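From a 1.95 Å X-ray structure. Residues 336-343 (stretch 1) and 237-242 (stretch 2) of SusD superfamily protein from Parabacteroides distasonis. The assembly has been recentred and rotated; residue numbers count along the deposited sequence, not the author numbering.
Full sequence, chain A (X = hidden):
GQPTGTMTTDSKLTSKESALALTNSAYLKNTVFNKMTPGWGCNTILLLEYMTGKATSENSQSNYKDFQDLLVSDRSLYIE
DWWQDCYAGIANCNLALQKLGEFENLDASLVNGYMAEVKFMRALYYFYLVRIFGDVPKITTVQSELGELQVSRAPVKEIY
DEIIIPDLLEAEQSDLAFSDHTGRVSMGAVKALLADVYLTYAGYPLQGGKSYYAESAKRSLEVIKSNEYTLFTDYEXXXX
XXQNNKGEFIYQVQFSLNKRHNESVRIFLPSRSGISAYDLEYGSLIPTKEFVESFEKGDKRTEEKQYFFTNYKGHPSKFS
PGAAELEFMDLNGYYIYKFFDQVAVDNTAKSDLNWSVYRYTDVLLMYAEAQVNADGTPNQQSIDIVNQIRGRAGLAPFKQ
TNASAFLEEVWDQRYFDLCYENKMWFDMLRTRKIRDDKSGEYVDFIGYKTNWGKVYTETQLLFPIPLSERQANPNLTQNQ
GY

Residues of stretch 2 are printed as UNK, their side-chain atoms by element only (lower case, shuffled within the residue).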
# COMPACT_ATOMS: atom_id res chain seq x y z
N ILE A 336 7.63 2.35 -15.52
CA ILE A 336 8.09 2.21 -14.15
C ILE A 336 9.18 1.15 -14.04
O ILE A 336 8.96 -0.01 -14.37
CB ILE A 336 6.94 1.92 -13.18
CG1 ILE A 336 6.02 3.15 -13.11
CG2 ILE A 336 7.55 1.62 -11.77
CD1 ILE A 336 4.51 2.85 -12.82
N TYR A 337 10.35 1.59 -13.60
CA TYR A 337 11.53 0.78 -13.32
C TYR A 337 11.72 0.53 -11.82
O TYR A 337 12.55 -0.30 -11.44
CB TYR A 337 12.78 1.51 -13.84
CG TYR A 337 13.99 0.65 -14.10
CD1 TYR A 337 13.98 -0.33 -15.10
CD2 TYR A 337 15.18 0.82 -13.36
CE1 TYR A 337 15.12 -1.11 -15.36
CE2 TYR A 337 16.31 0.02 -13.62
CZ TYR A 337 16.27 -0.93 -14.63
OH TYR A 337 17.38 -1.70 -14.88
N LYS A 338 10.93 1.21 -10.98
CA LYS A 338 11.08 1.16 -9.50
C LYS A 338 11.13 -0.26 -8.91
O LYS A 338 11.86 -0.53 -7.93
CB LYS A 338 9.95 1.99 -8.90
CG LYS A 338 10.05 2.34 -7.48
CD LYS A 338 9.01 3.42 -7.16
CE LYS A 338 8.95 3.65 -5.69
NZ LYS A 338 8.14 4.82 -5.31
N PHE A 339 10.43 -1.18 -9.55
CA PHE A 339 10.28 -2.56 -9.07
C PHE A 339 10.87 -3.60 -10.03
O PHE A 339 10.47 -4.73 -10.01
CB PHE A 339 8.80 -2.83 -8.84
CG PHE A 339 8.11 -1.75 -8.03
CD1 PHE A 339 8.51 -1.50 -6.73
CD2 PHE A 339 7.08 -0.99 -8.57
CE1 PHE A 339 7.88 -0.52 -5.95
CE2 PHE A 339 6.44 -0.00 -7.80
CZ PHE A 339 6.85 0.22 -6.50
N PHE A 340 11.88 -3.20 -10.80
CA PHE A 340 12.49 -4.03 -11.83
C PHE A 340 13.53 -5.01 -11.22
O PHE A 340 14.73 -4.72 -11.11
CB PHE A 340 13.07 -3.11 -12.90
CG PHE A 340 13.46 -3.78 -14.19
CD1 PHE A 340 14.70 -4.41 -14.34
CD2 PHE A 340 12.63 -3.66 -15.31
CE1 PHE A 340 15.06 -4.97 -15.58
CE2 PHE A 340 12.97 -4.23 -16.50
CZ PHE A 340 14.20 -4.88 -16.65
N ASP A 341 13.01 -6.15 -10.79
CA ASP A 341 13.80 -7.29 -10.33
C ASP A 341 14.54 -7.82 -11.55
O ASP A 341 14.01 -8.60 -12.34
CB ASP A 341 12.87 -8.34 -9.68
CG ASP A 341 13.60 -9.61 -9.18
OD1 ASP A 341 14.80 -9.83 -9.48
OD2 ASP A 341 12.92 -10.43 -8.53
N GLN A 342 15.78 -7.36 -11.68
CA GLN A 342 16.55 -7.56 -12.88
C GLN A 342 16.88 -9.03 -13.15
O GLN A 342 16.83 -9.47 -14.30
CB GLN A 342 17.83 -6.74 -12.84
CG GLN A 342 18.57 -6.74 -14.17
CD GLN A 342 19.52 -5.57 -14.31
OE1 GLN A 342 20.26 -5.25 -13.36
NE2 GLN A 342 19.50 -4.91 -15.48
N VAL A 343 17.19 -9.79 -12.10
CA VAL A 343 17.39 -11.23 -12.24
C VAL A 343 16.11 -11.91 -12.77
O VAL A 343 16.18 -12.76 -13.64
CB VAL A 343 17.88 -11.89 -10.91
CG1 VAL A 343 17.87 -13.41 -11.03
CG2 VAL A 343 19.33 -11.39 -10.61
N UNK A 237 17.73 -0.58 -3.92
CA UNK A 237 17.25 -1.44 -2.83
C UNK A 237 15.77 -1.84 -2.91
O UNK A 237 15.43 -2.94 -2.44
o UNK A 237 18.90 -0.84 -1.20
c UNK A 237 17.53 -0.82 -1.48
N UNK A 238 14.93 -0.98 -3.49
CA UNK A 238 13.47 -1.24 -3.59
C UNK A 238 13.17 -2.38 -4.57
O UNK A 238 12.07 -2.88 -4.57
c UNK A 238 12.71 0.04 -4.06
c UNK A 238 12.84 1.26 -3.13
c UNK A 238 12.30 0.94 -1.75
c UNK A 238 12.18 2.48 -3.73
N UNK A 239 14.15 -2.76 -5.40
CA UNK A 239 13.99 -3.80 -6.39
C UNK A 239 15.08 -4.87 -6.31
O UNK A 239 15.31 -5.59 -7.28
c UNK A 239 13.93 -3.16 -7.81
n UNK A 239 16.18 -1.10 -10.03
c UNK A 239 15.17 -2.45 -8.28
c UNK A 239 17.20 -1.75 -10.60
c UNK A 239 14.92 -1.69 -9.60
n UNK A 239 18.32 -1.08 -10.85
n UNK A 239 17.12 -3.03 -10.93
N UNK A 240 15.73 -4.98 -5.13
CA UNK A 240 16.68 -6.02 -4.85
C UNK A 240 16.10 -7.04 -3.87
O UNK A 240 15.87 -6.70 -2.69
c UNK A 240 20.13 -4.35 -4.37
c UNK A 240 19.02 -4.97 -5.23
c UNK A 240 19.55 -6.14 -6.14
c UNK A 240 17.96 -5.44 -4.27
N UNK A 241 15.91 -8.30 -4.32
CA UNK A 241 15.39 -9.31 -3.37
C UNK A 241 16.23 -9.51 -2.09
O UNK A 241 15.67 -9.85 -1.03
c UNK A 241 15.90 -8.80 -5.71
c UNK A 241 15.39 -10.61 -4.21
c UNK A 241 15.14 -10.13 -5.62
N UNK A 242 17.54 -9.31 -2.18
CA UNK A 242 18.43 -9.44 -1.03
C UNK A 242 18.12 -8.49 0.12
O UNK A 242 18.48 -8.78 1.26
o UNK A 242 20.12 -7.92 -1.93
c UNK A 242 19.91 -9.24 -1.42
O HOH W 1 17.01 -6.01 -9.31

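Position 237 carries two side-chain atoms, a carbon followed by an oxygen. No atom of this side chain comes within 8 Å of stretch 1, from which its CA-to-CB bond points away. A single hydroxyl on CB is the mark of serine. S237 instead uses its OG for a hydrogen bond to a residue adjoining the stretch, while its backbone O receives a weak hydrogen bond of 3.4 Å from the backbone N of position 240.

At position 238 there are four carbons, forked at the second, with no heteroatom. The CA-to-CB bond points toward stretch 1, and one of the terminal methyls lies 4.0 Å from CE of K338. Branching at the second carbon, rather than at CB, identifies leucine. L238 has chi1 m and chi2 t, and its CD1 is the methyl that meets the extended, all-t chain of K338, an apolar contact made by the aliphatic part of the lysine while NZ is hydrogen-bonded elsewhere in the structure. The backbone O of L238 lies at the edge of the F339 ring, 4.4 Å from CD1 of F339.

Position 239 has the longest side chain: three carbons, a nitrogen, then a carbon bearing two more nitrogens. Its CA-to-CB bond points toward stretch 1, with CB 3.3 Å from O of K338, and one terminal nitrogen lies 2.9 Å from O of F340. The planar end group is a guanidinium, so the residue is arginine. CD of R239 lies 3.3 Å from O of Y337, and the terminal nitrogen near F340 is NH1, which donates a hydrogen bond to O of F340 with an N-H...O angle of 159°. The acceptor lies near the guanidinium plane, where the N-H bonds point. The Y337 ring approaches over one face of the group, with its CE2 3.6 Å from NH2 of R239.

Position 240 again shows four carbons forked at the second. Its CA-to-CB bond points away from stretch 1, and although the end of the side chain comes nearer, it stays 6.8 Å off and makes no contact. The fork identifies leucine, L240.

At position 241 three carbons close a ring onto the backbone N. The CA-to-CB bond points toward stretch 1, and a ring carbon lies 3.7 Å from OD2 of D341. The ring defines proline, and the carbon is CG of P241, in van der Waals contact with D341, the residue at the N-cap position of the following helix.

Position 242 has one carbon and one oxygen and lies on the surface, out of reach of stretch 1; it is serine, S242.

The contact centres on R239, which has the largest covered area of any residue in the two stretches. The type I turn from Y337 to F340, closed by a 3.0 Å hydrogen bond from N of F340 to O of Y337, brings the carbonyls of K338, Y337 and F340 beside CB, CD and NH1 of the arginine in turn. A water adds a second polar link: it donates to O of R239 at 2.7 Å and accepts from N of Q342 at 3.0 Å. L238 and P241 add packing against K338 and D341.

Stretch 2, residues 237-242: SLRLPS
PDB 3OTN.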